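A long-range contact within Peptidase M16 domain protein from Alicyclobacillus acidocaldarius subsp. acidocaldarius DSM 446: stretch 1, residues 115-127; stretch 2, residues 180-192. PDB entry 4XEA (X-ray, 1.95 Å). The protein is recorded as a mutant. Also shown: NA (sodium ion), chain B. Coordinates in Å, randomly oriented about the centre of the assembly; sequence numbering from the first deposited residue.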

# COMPACT_ATOMS: atom_id res chain seq x y z
N PHE A 115 3.34 -24.33 13.64
CA PHE A 115 4.24 -23.38 14.32
C PHE A 115 3.51 -22.46 15.33
O PHE A 115 4.13 -21.93 16.25
CB PHE A 115 5.13 -22.61 13.32
CG PHE A 115 4.66 -21.20 12.96
CD1 PHE A 115 4.99 -20.12 13.76
CD2 PHE A 115 3.97 -20.96 11.77
CE1 PHE A 115 4.60 -18.81 13.40
CE2 PHE A 115 3.57 -19.68 11.42
CZ PHE A 115 3.88 -18.59 12.24
N VAL A 116 2.21 -22.31 15.18
CA VAL A 116 1.43 -21.52 16.13
C VAL A 116 0.99 -22.38 17.33
O VAL A 116 0.80 -21.84 18.43
CB VAL A 116 0.25 -20.86 15.41
CG1 VAL A 116 -0.66 -20.08 16.38
CG2 VAL A 116 0.79 -19.91 14.27
N GLN A 117 0.86 -23.70 17.13
CA GLN A 117 0.38 -24.62 18.19
C GLN A 117 1.49 -25.25 19.05
O GLN A 117 1.20 -26.09 19.90
CB GLN A 117 -0.55 -25.69 17.60
CG GLN A 117 -1.90 -25.10 17.21
CD GLN A 117 -2.86 -26.05 16.56
OE1 GLN A 117 -2.49 -27.00 15.78
NE2 GLN A 117 -4.13 -25.81 16.84
N SER A 118 2.74 -24.87 18.82
CA SER A 118 3.83 -25.19 19.76
C SER A 118 4.66 -23.96 20.00
O SER A 118 4.84 -23.15 19.10
CB SER A 118 4.75 -26.30 19.22
OG SER A 118 4.01 -27.44 18.87
N ILE A 119 5.20 -23.82 21.20
CA ILE A 119 6.09 -22.68 21.47
C ILE A 119 7.35 -23.24 22.04
O ILE A 119 7.31 -24.24 22.75
CB ILE A 119 5.51 -21.67 22.45
CG1 ILE A 119 6.32 -20.37 22.35
CG2 ILE A 119 5.50 -22.23 23.87
CD1 ILE A 119 5.72 -19.17 22.99
N HIS A 120 8.48 -22.59 21.73
CA HIS A 120 9.78 -23.08 22.15
C HIS A 120 10.55 -21.97 22.87
O HIS A 120 11.32 -21.23 22.27
CB HIS A 120 10.55 -23.68 20.94
CG HIS A 120 9.83 -24.83 20.29
ND1 HIS A 120 10.02 -26.14 20.67
CD2 HIS A 120 8.91 -24.85 19.29
CE1 HIS A 120 9.25 -26.93 19.93
NE2 HIS A 120 8.56 -26.17 19.10
N LEU A 121 10.31 -21.87 24.16
CA LEU A 121 10.95 -20.87 25.00
C LEU A 121 11.99 -21.47 25.90
O LEU A 121 11.79 -22.54 26.46
CB LEU A 121 9.89 -20.21 25.89
CG LEU A 121 8.75 -19.48 25.19
CD1 LEU A 121 7.87 -18.86 26.24
CD2 LEU A 121 9.31 -18.44 24.24
N THR A 122 13.10 -20.76 26.07
CA THR A 122 14.17 -21.14 27.00
C THR A 122 14.52 -19.88 27.78
O THR A 122 14.25 -18.76 27.31
CB THR A 122 15.45 -21.63 26.27
OG1 THR A 122 16.09 -20.52 25.64
CG2 THR A 122 15.13 -22.72 25.23
N ASP A 123 15.11 -20.05 28.96
CA ASP A 123 15.51 -18.88 29.75
C ASP A 123 16.43 -18.02 28.91
O ASP A 123 16.27 -16.80 28.88
CB ASP A 123 16.16 -19.27 31.07
CG ASP A 123 15.20 -19.92 32.03
OD1 ASP A 123 14.17 -19.28 32.36
OD2 ASP A 123 15.47 -21.07 32.46
N GLU A 124 17.35 -18.66 28.20
CA GLU A 124 18.29 -17.98 27.32
C GLU A 124 17.57 -17.12 26.28
O GLU A 124 17.77 -15.91 26.25
CB GLU A 124 19.24 -19.00 26.65
CG GLU A 124 20.27 -18.41 25.69
CD GLU A 124 20.04 -18.81 24.23
OE1 GLU A 124 20.72 -19.75 23.78
OE2 GLU A 124 19.20 -18.18 23.54
N ASN A 125 16.70 -17.72 25.47
CA ASN A 125 16.10 -17.02 24.33
C ASN A 125 15.03 -16.01 24.72
O ASN A 125 14.68 -15.12 23.94
CB ASN A 125 15.61 -17.99 23.24
CG ASN A 125 14.28 -18.66 23.55
OD1 ASN A 125 13.58 -18.31 24.50
ND2 ASN A 125 13.92 -19.65 22.73
N VAL A 126 14.49 -16.18 25.93
CA VAL A 126 13.66 -15.15 26.55
C VAL A 126 14.53 -13.95 26.90
O VAL A 126 14.15 -12.81 26.67
CB VAL A 126 12.91 -15.67 27.81
CG1 VAL A 126 12.37 -14.52 28.66
CG2 VAL A 126 11.78 -16.60 27.40
N GLU A 127 15.71 -14.20 27.44
CA GLU A 127 16.64 -13.09 27.70
C GLU A 127 17.05 -12.36 26.40
O GLU A 127 16.90 -11.13 26.30
CB GLU A 127 17.87 -13.55 28.47
CG GLU A 127 18.66 -12.40 29.10
CD GLU A 127 17.77 -11.45 29.87
OE1 GLU A 127 17.68 -11.62 31.10
OE2 GLU A 127 17.14 -10.56 29.26
N GLN A 180 5.37 -16.54 33.00
CA GLN A 180 4.28 -15.70 32.52
C GLN A 180 3.98 -15.90 31.04
O GLN A 180 2.83 -16.00 30.65
CB GLN A 180 4.62 -14.25 32.75
CG GLN A 180 4.56 -13.89 34.21
CD GLN A 180 5.13 -12.51 34.48
OE1 GLN A 180 5.90 -11.98 33.68
NE2 GLN A 180 4.78 -11.94 35.63
N LEU A 181 5.03 -15.94 30.23
CA LEU A 181 4.83 -16.13 28.80
C LEU A 181 4.12 -17.45 28.56
O LEU A 181 3.21 -17.53 27.73
CB LEU A 181 6.18 -16.12 28.06
CG LEU A 181 6.89 -14.79 27.83
CD1 LEU A 181 8.38 -15.00 27.40
CD2 LEU A 181 6.11 -13.94 26.80
N LEU A 182 4.54 -18.48 29.28
CA LEU A 182 3.99 -19.82 29.12
C LEU A 182 2.53 -19.86 29.60
O LEU A 182 1.68 -20.50 28.96
CB LEU A 182 4.83 -20.87 29.85
CG LEU A 182 6.17 -21.27 29.21
CD1 LEU A 182 6.78 -22.47 29.92
CD2 LEU A 182 6.02 -21.56 27.73
N LEU A 183 2.24 -19.15 30.68
CA LEU A 183 0.87 -19.07 31.19
C LEU A 183 -0.03 -18.43 30.13
O LEU A 183 -1.08 -18.97 29.78
CB LEU A 183 0.82 -18.25 32.46
CG LEU A 183 -0.62 -17.84 32.84
CD1 LEU A 183 -1.37 -19.07 33.39
CD2 LEU A 183 -0.57 -16.73 33.83
N CYS A 184 0.40 -17.28 29.60
CA CYS A 184 -0.40 -16.59 28.61
C CYS A 184 -0.55 -17.40 27.35
O CYS A 184 -1.63 -17.44 26.80
CB CYS A 184 0.14 -15.19 28.32
SG CYS A 184 0.02 -14.17 29.74
N TYR A 185 0.51 -18.10 26.94
CA TYR A 185 0.41 -18.93 25.74
C TYR A 185 -0.57 -20.09 25.98
O TYR A 185 -1.41 -20.37 25.13
CB TYR A 185 1.79 -19.50 25.32
CG TYR A 185 1.71 -20.43 24.14
CD1 TYR A 185 1.76 -21.83 24.31
CD2 TYR A 185 1.58 -19.94 22.85
CE1 TYR A 185 1.66 -22.67 23.23
CE2 TYR A 185 1.48 -20.77 21.78
CZ TYR A 185 1.52 -22.12 21.96
OH TYR A 185 1.43 -22.92 20.87
N ASP A 186 -0.47 -20.75 27.13
CA ASP A 186 -1.35 -21.88 27.42
C ASP A 186 -2.80 -21.39 27.54
O ASP A 186 -3.71 -22.07 27.09
CB ASP A 186 -0.93 -22.68 28.68
CG ASP A 186 0.28 -23.60 28.44
OD1 ASP A 186 0.69 -23.89 27.26
OD2 ASP A 186 0.82 -24.06 29.47
N THR A 187 -3.01 -20.19 28.08
CA THR A 187 -4.36 -19.68 28.29
C THR A 187 -5.02 -19.23 26.98
O THR A 187 -6.20 -19.52 26.77
CB THR A 187 -4.34 -18.51 29.27
OG1 THR A 187 -3.79 -18.93 30.51
CG2 THR A 187 -5.76 -17.92 29.51
N PHE A 188 -4.27 -18.53 26.13
CA PHE A 188 -4.86 -17.81 25.01
C PHE A 188 -4.67 -18.45 23.67
O PHE A 188 -5.36 -18.10 22.73
CB PHE A 188 -4.34 -16.36 24.96
CG PHE A 188 -4.86 -15.50 26.08
CD1 PHE A 188 -4.06 -15.20 27.17
CD2 PHE A 188 -6.15 -15.00 26.05
CE1 PHE A 188 -4.53 -14.41 28.23
CE2 PHE A 188 -6.63 -14.18 27.07
CZ PHE A 188 -5.82 -13.87 28.17
N TYR A 189 -3.74 -19.40 23.57
CA TYR A 189 -3.47 -20.05 22.29
C TYR A 189 -4.14 -21.40 22.16
O TYR A 189 -3.81 -22.16 21.28
CB TYR A 189 -1.97 -20.15 22.07
CG TYR A 189 -1.39 -18.89 21.47
CD1 TYR A 189 -1.22 -17.74 22.25
CD2 TYR A 189 -1.01 -18.84 20.12
CE1 TYR A 189 -0.69 -16.57 21.72
CE2 TYR A 189 -0.46 -17.68 19.58
CZ TYR A 189 -0.33 -16.53 20.39
OH TYR A 189 0.23 -15.38 19.89
N HIS A 190 -5.10 -21.67 23.04
CA HIS A 190 -5.92 -22.84 22.89
C HIS A 190 -6.80 -22.69 21.65
O HIS A 190 -7.27 -21.60 21.37
CB HIS A 190 -6.80 -23.07 24.14
CG HIS A 190 -7.46 -24.41 24.14
ND1 HIS A 190 -8.63 -24.66 23.47
CD2 HIS A 190 -7.09 -25.58 24.72
CE1 HIS A 190 -8.97 -25.93 23.64
NE2 HIS A 190 -8.05 -26.51 24.39
N PRO A 191 -7.06 -23.78 20.93
CA PRO A 191 -7.83 -23.62 19.69
C PRO A 191 -9.24 -23.03 19.84
O PRO A 191 -9.75 -22.41 18.89
CB PRO A 191 -7.89 -25.05 19.11
CG PRO A 191 -7.28 -25.96 20.18
CD PRO A 191 -6.41 -25.10 21.01
N SER A 192 -9.84 -23.20 21.02
CA SER A 192 -11.14 -22.67 21.34
C SER A 192 -11.11 -21.15 21.42
O SER A 192 -12.17 -20.51 21.36
CB SER A 192 -11.65 -23.22 22.69
OG SER A 192 -10.77 -22.85 23.74
NA NA B . 5.87 -21.88 17.44
O HOH W 1 -4.63 -23.31 18.64
O HOH W 2 7.80 -21.14 18.92
O HOH W 3 7.33 -23.40 16.49

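What fills the apolar centre of the contact? I119 and L121, alternate residues of an extended segment, both point their CA-to-CB bonds toward the helix that carries L181, L182 and Y185. I119 sits over one face of the Y185 ring: its CB lies 4.0 Å from the ring centroid and only 7° off the ring normal, a CH-pi contact with the aliphatic group almost squarely above the aromatic system. From the same side chain, I119 CG2 lies 3.8 Å from Y185 CD1 and 4.0 Å from L182 CD2, so the isoleucine touches residues one helical turn apart.

How does the apolar packing continue beyond I119? L121 CD1 approaches L182 CD2 at 3.6 Å and L181 CB at 3.7 Å, so a single methyl group meets two neighbouring leucines. L182 starts sideways from its backbone, but the end of its side chain comes nearer and reaches both I119 and L121. Next to this group, V126 CG2 packs on L181 CD1 at 3.8 Å, bringing the following helix of the first stretch into the contact. That helix is capped by T122, whose OG1 accepts from N125 N at 2.9 Å; N125 OD1 in turn accepts from T122 N at 2.9 Å, and N125 ND2 donates to H120 O at 3.1 Å. These bonds tie the extended segment to the helix start.

What does Y185 do at the far end of its ring? With chi1 in the t well, the side chain extends to the main chain of the first stretch, and Y185 OH donates a hydrogen bond to V116 O at 2.7 Å. It is the only direct hydrogen bond between the two stretches. S118 N also lies close, 3.1 Å from Y185 OH, but the angle is too poor for a hydrogen bond. One tyrosine thus offers a ring face to I119 and a hydroxyl to the main chain.

What closes the polar edge? One turn on from Y185, Y189 leaves helical geometry, and its CD2 packs against V116 CG1 at 4.0 Å. A water then bridges the stretches, accepting from Q117 NE2 at 3.1 Å and donating to Y189 O at 3.0 Å. Of the two stretches, the first supplies the sodium ligands, F115 O at 2.1 Å and S118 O at 2.3 Å from the ion; two waters and one atom from elsewhere in the structure complete the list.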